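Local coordinates for FERM, ARHGEF and pleckstrin domain-containing protein 2 (PDB 6D2K) that activates the small GTPase RAC1 as a guanine nucleotide exchange factor in semaphorin and integrin signalling, represented here by its FERM domain, at residues V219-T223 against T224-T228; L190-G194 against I195-M199. All coordinates share one frame; numbering follows the deposited sequence.

Contact 1: V219-T223 against T224-T228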
ATOM      1  N   VAL A 219      11.251  -9.537  -8.090  1.00 16.47           N
ATOM      2  CA  VAL A 219      10.591 -10.660  -8.737  1.00 16.45           C
ATOM      3  C   VAL A 219      10.318 -11.767  -7.728  1.00 19.89           C
ATOM      4  O   VAL A 219      11.231 -12.225  -7.032  1.00 21.73           O
ATOM      5  CB  VAL A 219      11.435 -11.243  -9.900  1.00 17.96           C
ATOM      6  CG1 VAL A 219      10.713 -12.433 -10.532  1.00 22.09           C
ATOM      7  CG2 VAL A 219      11.689 -10.175 -10.935  1.00 17.64           C
ATOM      8  N   PHE A 220       9.057 -12.179  -7.650  1.00 19.90           N
ATOM      9  CA  PHE A 220       8.645 -13.299  -6.816  1.00 21.19           C
ATOM     10  C   PHE A 220       8.144 -14.414  -7.726  1.00 25.81           C
ATOM     11  O   PHE A 220       7.515 -14.156  -8.745  1.00 26.93           O
ATOM     12  CB  PHE A 220       7.506 -12.880  -5.886  1.00 22.01           C
ATOM     13  CG  PHE A 220       7.919 -11.952  -4.787  1.00 20.61           C
ATOM     14  CD1 PHE A 220       8.005 -12.411  -3.479  1.00 26.17           C
ATOM     15  CD2 PHE A 220       8.188 -10.619  -5.038  1.00 17.06           C
ATOM     16  CE1 PHE A 220       8.364 -11.563  -2.451  1.00 22.14           C
ATOM     17  CE2 PHE A 220       8.548  -9.764  -4.020  1.00 18.66           C
ATOM     18  CZ  PHE A 220       8.640 -10.240  -2.713  1.00 22.24           C
ATOM     19  N   GLN A 221       8.444 -15.656  -7.373  1.00 28.90           N
ATOM     20  CA  GLN A 221       7.801 -16.783  -8.019  1.00 30.72           C
ATOM     21  C   GLN A 221       6.830 -17.307  -6.987  1.00 36.07           C
ATOM     22  O   GLN A 221       7.232 -17.695  -5.888  1.00 36.42           O
ATOM     23  CB  GLN A 221       8.814 -17.854  -8.425  1.00 35.02           C
ATOM     24  CG  GLN A 221       8.206 -18.972  -9.256  1.00 40.43           C
ATOM     25  CD  GLN A 221       9.252 -19.797  -9.977  1.00 41.64           C
ATOM     26  OE1 GLN A 221       8.931 -20.776 -10.656  1.00 51.00           O
ATOM     27  NE2 GLN A 221      10.512 -19.403  -9.841  1.00 42.79           N
ATOM     28  N   GLY A 222       5.544 -17.284  -7.314  1.00 35.97           N
ATOM     29  CA  GLY A 222       4.543 -17.495  -6.289  1.00 34.14           C
ATOM     30  C   GLY A 222       4.773 -16.488  -5.177  1.00 33.46           C
ATOM     31  O   GLY A 222       4.710 -15.280  -5.399  1.00 37.97           O
ATOM     32  N   THR A 223       5.066 -16.983  -3.982  1.00 34.20           N
ATOM     33  CA  THR A 223       5.266 -16.134  -2.814  1.00 28.00           C
ATOM     34  C   THR A 223       6.755 -16.021  -2.472  1.00 30.29           C
ATOM     35  O   THR A 223       7.151 -15.341  -1.520  1.00 32.56           O
ATOM     36  CB  THR A 223       4.429 -16.681  -1.619  1.00 35.90           C
ATOM     37  OG1 THR A 223       3.090 -16.178  -1.709  1.00 44.55           O
ATOM     38  CG2 THR A 223       5.020 -16.294  -0.270  1.00 40.42           C
ATOM     39  N   THR A 224       7.585 -16.673  -3.279  1.00 33.04           N
ATOM     40  CA  THR A 224       9.018 -16.702  -3.019  1.00 32.78           C
ATOM     41  C   THR A 224       9.762 -15.645  -3.823  1.00 30.46           C
ATOM     42  O   THR A 224       9.628 -15.583  -5.046  1.00 30.02           O
ATOM     43  CB  THR A 224       9.604 -18.085  -3.331  1.00 36.17           C
ATOM     44  OG1 THR A 224       8.975 -19.060  -2.491  1.00 39.30           O
ATOM     45  CG2 THR A 224      11.097 -18.097  -3.075  1.00 35.46           C
ATOM     46  N   LYS A 225      10.546 -14.817  -3.136  1.00 26.28           N
ATOM     47  CA  LYS A 225      11.330 -13.789  -3.808  1.00 26.69           C
ATOM     48  C   LYS A 225      12.520 -14.432  -4.493  1.00 31.93           C
ATOM     49  O   LYS A 225      13.282 -15.180  -3.871  1.00 34.63           O
ATOM     50  CB  LYS A 225      11.806 -12.710  -2.830  1.00 26.99           C
ATOM     51  CG  LYS A 225      12.527 -11.550  -3.519  1.00 26.93           C
ATOM     52  CD  LYS A 225      13.161 -10.590  -2.528  1.00 27.26           C
ATOM     53  CE  LYS A 225      12.118  -9.805  -1.761  1.00 27.57           C
ATOM     54  NZ  LYS A 225      12.729  -8.933  -0.707  1.00 25.57           N
ATOM     55  N   ILE A 226      12.681 -14.141  -5.776  1.00 25.58           N
ATOM     56  CA  ILE A 226      13.724 -14.790  -6.556  1.00 26.04           C
ATOM     57  C   ILE A 226      14.727 -13.805  -7.172  1.00 29.54           C
ATOM     58  O   ILE A 226      15.795 -14.213  -7.622  1.00 30.40           O
ATOM     59  CB  ILE A 226      13.121 -15.712  -7.634  1.00 31.41           C
ATOM     60  CG1 ILE A 226      12.190 -14.933  -8.554  1.00 30.75           C
ATOM     61  CG2 ILE A 226      12.342 -16.845  -6.981  1.00 31.92           C
ATOM     62  CD1 ILE A 226      11.635 -15.771  -9.690  1.00 34.88           C
ATOM     63  N   ASN A 227      14.393 -12.515  -7.186  1.00 24.61           N
ATOM     64  CA  ASN A 227      15.326 -11.487  -7.670  1.00 23.42           C
ATOM     65  C   ASN A 227      15.073 -10.119  -7.052  1.00 22.43           C
ATOM     66  O   ASN A 227      13.926  -9.731  -6.814  1.00 19.78           O
ATOM     67  CB  ASN A 227      15.254 -11.313  -9.193  1.00 23.34           C
ATOM     68  CG  ASN A 227      15.616 -12.567  -9.959  1.00 34.87           C
ATOM     69  OD1 ASN A 227      14.762 -13.416 -10.219  1.00 38.61           O
ATOM     70  ND2 ASN A 227      16.882 -12.673 -10.360  1.00 31.67           N
ATOM     71  N   THR A 228      16.151  -9.386  -6.822  1.00 20.31           N
ATOM     72  CA  THR A 228      16.059  -7.987  -6.458  1.00 18.16           C
ATOM     73  C   THR A 228      16.938  -7.211  -7.427  1.00 20.02           C
ATOM     74  O   THR A 228      18.154  -7.403  -7.472  1.00 22.39           O
ATOM     75  CB  THR A 228      16.530  -7.724  -5.002  1.00 20.04           C
ATOM     76  OG1 THR A 228      15.655  -8.376  -4.075  1.00 21.77           O
ATOM     77  CG2 THR A 228      16.525  -6.241  -4.712  1.00 18.33           C
TER
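Phe220 lies against Lys225 beside the tight turn of a beta hairpin in the PH-like part of the FERM domain, where strands 216-221 and 224-230 are joined by a type II' turn from Gln221 to Thr224. Gly222 takes the positive phi of that turn. The two ends of the turn are pinned by a pair of backbone bonds, Gln221 N to Thr224 O at 2.6 Å and Thr224 N to Gln221 O.

The lysine runs across the phenyl ring. Lys225 CB sits over one face, 4.0 Å from the Phe220 ring centroid, in a CH-pi contact; Lys225 CG comes to 3.8 Å from Val219 O, with Phe220 CZ somewhat farther off. The bend of Lys225 at chi3 (-69°) then brings Lys225 CE to 3.6 Å from Phe220 CZ. NZ leads away from the other strand.

A classic beta bulge follows, with Ile226 and Asn227 both facing Val219. Val219 O is gripped twice, by Ile226 N in a nearly straight bond (173°) and by the longer bond from Asn227 N. On the opposite face of the hairpin from Phe220, Val219 and Asn227 lie alongside each other. Ile226 crosses Val219 and Gln221 obliquely, with Ile226 CG1 3.5 Å from Val219 CG1 and Ile226 CD1 3.7 Å from Gln221 CB.

Contact 2: L190-G194 against I195-M199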
ATOM      1  N   LEU A 190       9.229  -7.809   7.654  1.00 13.44           N
ATOM      2  CA  LEU A 190       8.534  -8.844   6.900  1.00 14.58           C
ATOM      3  C   LEU A 190       8.839  -8.703   5.424  1.00 15.00           C
ATOM      4  O   LEU A 190       8.873  -7.597   4.898  1.00 14.25           O
ATOM      5  CB  LEU A 190       7.023  -8.763   7.099  1.00 13.25           C
ATOM      6  CG  LEU A 190       6.608  -8.910   8.558  1.00 15.82           C
ATOM      7  CD1 LEU A 190       5.111  -8.723   8.671  1.00 17.39           C
ATOM      8  CD2 LEU A 190       7.047 -10.281   9.078  1.00 16.60           C
ATOM      9  N   GLU A 191       9.055  -9.834   4.769  1.00 16.01           N
ATOM     10  CA  GLU A 191       9.362  -9.835   3.341  1.00 17.34           C
ATOM     11  C   GLU A 191       8.234  -9.181   2.552  1.00 15.40           C
ATOM     12  O   GLU A 191       8.479  -8.569   1.505  1.00 15.57           O
ATOM     13  CB  GLU A 191       9.580 -11.268   2.864  1.00 22.61           C
ATOM     14  CG  GLU A 191      10.031 -11.391   1.415  1.00 26.80           C
ATOM     15  CD  GLU A 191      10.436 -12.813   1.075  1.00 33.02           C
ATOM     16  OE1 GLU A 191      11.641 -13.044   0.844  1.00 32.64           O
ATOM     17  OE2 GLU A 191       9.549 -13.691   1.062  1.00 38.24           O
ATOM     18  N   MET A 192       7.004  -9.298   3.048  1.00 14.27           N
ATOM     19  CA  MET A 192       5.859  -8.739   2.332  1.00 12.29           C
ATOM     20  C   MET A 192       5.501  -7.294   2.711  1.00 13.52           C
ATOM     21  O   MET A 192       4.505  -6.750   2.225  1.00 13.04           O
ATOM     22  CB  MET A 192       4.642  -9.655   2.476  1.00 17.82           C
ATOM     23  CG  MET A 192       4.814 -11.011   1.757  1.00 17.26           C
ATOM     24  SD  MET A 192       5.079 -10.831  -0.035  1.00 20.77           S
ATOM     25  CE  MET A 192       3.475 -10.231  -0.535  1.00 24.71           C
ATOM     26  N   TYR A 193       6.303  -6.677   3.575  1.00 11.76           N
ATOM     27  CA  TYR A 193       6.089  -5.277   3.958  1.00 12.35           C
ATOM     28  C   TYR A 193       6.051  -4.379   2.723  1.00 12.13           C
ATOM     29  O   TYR A 193       7.008  -4.337   1.951  1.00 13.29           O
ATOM     30  CB  TYR A 193       7.177  -4.816   4.942  1.00 15.57           C
ATOM     31  CG  TYR A 193       7.237  -3.314   5.183  1.00 11.09           C
ATOM     32  CD1 TYR A 193       6.283  -2.679   5.960  1.00 10.59           C
ATOM     33  CD2 TYR A 193       8.245  -2.543   4.630  1.00 12.24           C
ATOM     34  CE1 TYR A 193       6.335  -1.320   6.181  1.00 12.45           C
ATOM     35  CE2 TYR A 193       8.305  -1.183   4.839  1.00 13.99           C
ATOM     36  CZ  TYR A 193       7.341  -0.572   5.612  1.00 12.38           C
ATOM     37  OH  TYR A 193       7.373   0.790   5.827  1.00 15.87           O
ATOM     38  N   GLY A 194       4.933  -3.683   2.549  1.00 11.27           N
ATOM     39  CA  GLY A 194       4.730  -2.767   1.432  1.00 11.64           C
ATOM     40  C   GLY A 194       4.579  -3.416   0.064  1.00 13.52           C
ATOM     41  O   GLY A 194       4.554  -2.709  -0.948  1.00 15.67           O
ATOM     42  N   ILE A 195       4.459  -4.741   0.013  1.00 11.22           N
ATOM     43  CA  ILE A 195       4.481  -5.436  -1.282  1.00 13.20           C
ATOM     44  C   ILE A 195       3.090  -5.541  -1.907  1.00 13.53           C
ATOM     45  O   ILE A 195       2.118  -5.894  -1.232  1.00 15.17           O
ATOM     46  CB  ILE A 195       5.085  -6.846  -1.161  1.00 11.03           C
ATOM     47  CG1 ILE A 195       6.547  -6.769  -0.714  1.00 16.04           C
ATOM     48  CG2 ILE A 195       4.972  -7.609  -2.498  1.00 15.83           C
ATOM     49  CD1 ILE A 195       7.480  -6.201  -1.776  1.00 15.60           C
ATOM     50  N   ARG A 196       3.000  -5.225  -3.202  1.00 13.48           N
ATOM     51  CA  ARG A 196       1.801  -5.471  -3.998  1.00 14.61           C
ATOM     52  C   ARG A 196       2.259  -6.166  -5.273  1.00 12.94           C
ATOM     53  O   ARG A 196       3.170  -5.681  -5.957  1.00 14.26           O
ATOM     54  CB  ARG A 196       1.086  -4.156  -4.340  1.00 14.90           C
ATOM     55  CG  ARG A 196       0.393  -3.485  -3.157  1.00 19.70           C
ATOM     56  CD  ARG A 196       1.332  -2.549  -2.386  1.00 21.56           C
ATOM     57  NE  ARG A 196       0.619  -1.815  -1.334  1.00 19.17           N
ATOM     58  CZ  ARG A 196       0.376  -2.287  -0.114  1.00 19.84           C
ATOM     59  NH1 ARG A 196       0.779  -3.501   0.240  1.00 19.58           N
ATOM     60  NH2 ARG A 196      -0.288  -1.542   0.751  1.00 19.42           N
ATOM     61  N   PHE A 197       1.671  -7.325  -5.554  1.00 11.67           N
ATOM     62  CA  PHE A 197       2.053  -8.124  -6.716  1.00 12.22           C
ATOM     63  C   PHE A 197       1.390  -7.644  -7.998  1.00 14.87           C
ATOM     64  O   PHE A 197       0.219  -7.247  -8.002  1.00 14.69           O
ATOM     65  CB  PHE A 197       1.646  -9.578  -6.493  1.00 16.06           C
ATOM     66  CG  PHE A 197       2.543 -10.328  -5.542  1.00 15.60           C
ATOM     67  CD1 PHE A 197       3.763  -9.814  -5.157  1.00 17.59           C
ATOM     68  CD2 PHE A 197       2.175 -11.579  -5.084  1.00 23.78           C
ATOM     69  CE1 PHE A 197       4.598 -10.528  -4.306  1.00 19.42           C
ATOM     70  CE2 PHE A 197       3.008 -12.294  -4.232  1.00 26.68           C
ATOM     71  CZ  PHE A 197       4.211 -11.763  -3.846  1.00 22.51           C
ATOM     72  N   HIS A 198       2.148  -7.723  -9.082  1.00 14.95           N
ATOM     73  CA  HIS A 198       1.636  -7.486 -10.421  1.00 13.90           C
ATOM     74  C   HIS A 198       2.022  -8.713 -11.232  1.00 15.01           C
ATOM     75  O   HIS A 198       3.202  -8.973 -11.448  1.00 14.15           O
ATOM     76  CB  HIS A 198       2.275  -6.228 -11.029  1.00 14.93           C
ATOM     77  CG  HIS A 198       2.096  -4.994 -10.196  1.00 17.17           C
ATOM     78  ND1 HIS A 198       1.340  -3.917 -10.612  1.00 19.35           N
ATOM     79  CD2 HIS A 198       2.588  -4.660  -8.977  1.00 17.69           C
ATOM     80  CE1 HIS A 198       1.359  -2.983  -9.676  1.00 20.48           C
ATOM     81  NE2 HIS A 198       2.114  -3.406  -8.679  1.00 19.72           N
ATOM     82  N   MET A 199       1.026  -9.466 -11.682  1.00 16.67           N
ATOM     83  CA  MET A 199       1.284 -10.741 -12.337  1.00 16.87           C
ATOM     84  C   MET A 199       1.960 -10.567 -13.700  1.00 17.09           C
ATOM     85  O   MET A 199       1.598  -9.684 -14.480  1.00 17.63           O
ATOM     86  CB  MET A 199      -0.012 -11.548 -12.479  1.00 18.98           C
ATOM     87  CG  MET A 199      -0.563 -12.058 -11.145  1.00 23.79           C
ATOM     88  SD  MET A 199      -2.077 -13.007 -11.376  1.00 36.66           S
ATOM     89  CE  MET A 199      -3.144 -11.763 -12.092  1.00 34.59           C
TER
HETATM   90  O   HOH W   1       1.900  -6.246   1.771  1.00 18.40           O
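Two successive beta turns lead the chain from helix 176-187 toward strand 198-201, and at the second of them Met192 meets Ile195. This type II turn, Met192 to Ile195, is closed by Ile195 N bonding to Met192 O at 3.0 Å, with the donor well above the carbonyl plane. Gly194 supplies the positive phi. A water donates to both Met192 O and Ile195 O, bridging the carbonyls.

Bent at chi2 and chi3, the methionine doubles back so that Met192 CE touches Ile195 CG2 at 3.6 Å and Phe197 CZ at 3.7 Å. Its SD stands 5.0 Å from the Phe197 ring centroid, an oblique Met-aromatic contact. The segment forms the passage from the helical central part of the FERM domain into the sheet of its PH-like part. The other branch of the isoleucine, Ile195 CG1, reaches back to Glu191 O at 3.4 Å.

Arg196 folds at chi2 (88°), laying its guanidinium over Gly194 CA and bringing NH1 within 3.1 Å of Ile195 O, while NH2 forms a salt bridge with Asp111. A leucine in its place would probably leave Asp111 without this charge partner and Ile195 O without the NH1 bond. The CB of Tyr193 points away from segment 195-199, and its OH bonds to Pro89 O.

In the fold
Along the chain, contact 2 closes before contact 1 opens, and their centres lie about 10 Å apart. Both reach the same seven-stranded antiparallel sheet: segment 195-199 enters it on strand 198-201, which is followed across the sheet by strands 207-213, 216-221 and 224-230, the last being an outermost strand. The two contacts touch through Phe197 and Phe220, whose ring planes meet at about 50°, with Phe220 CG 3.6 Å from Phe197 CE1. Met192 also packs on Phe220, and Lys225 lies against Glu191. The end of the hairpin therefore packs against the linker where the chain passes from the central to the PH-like part of the FERM unit.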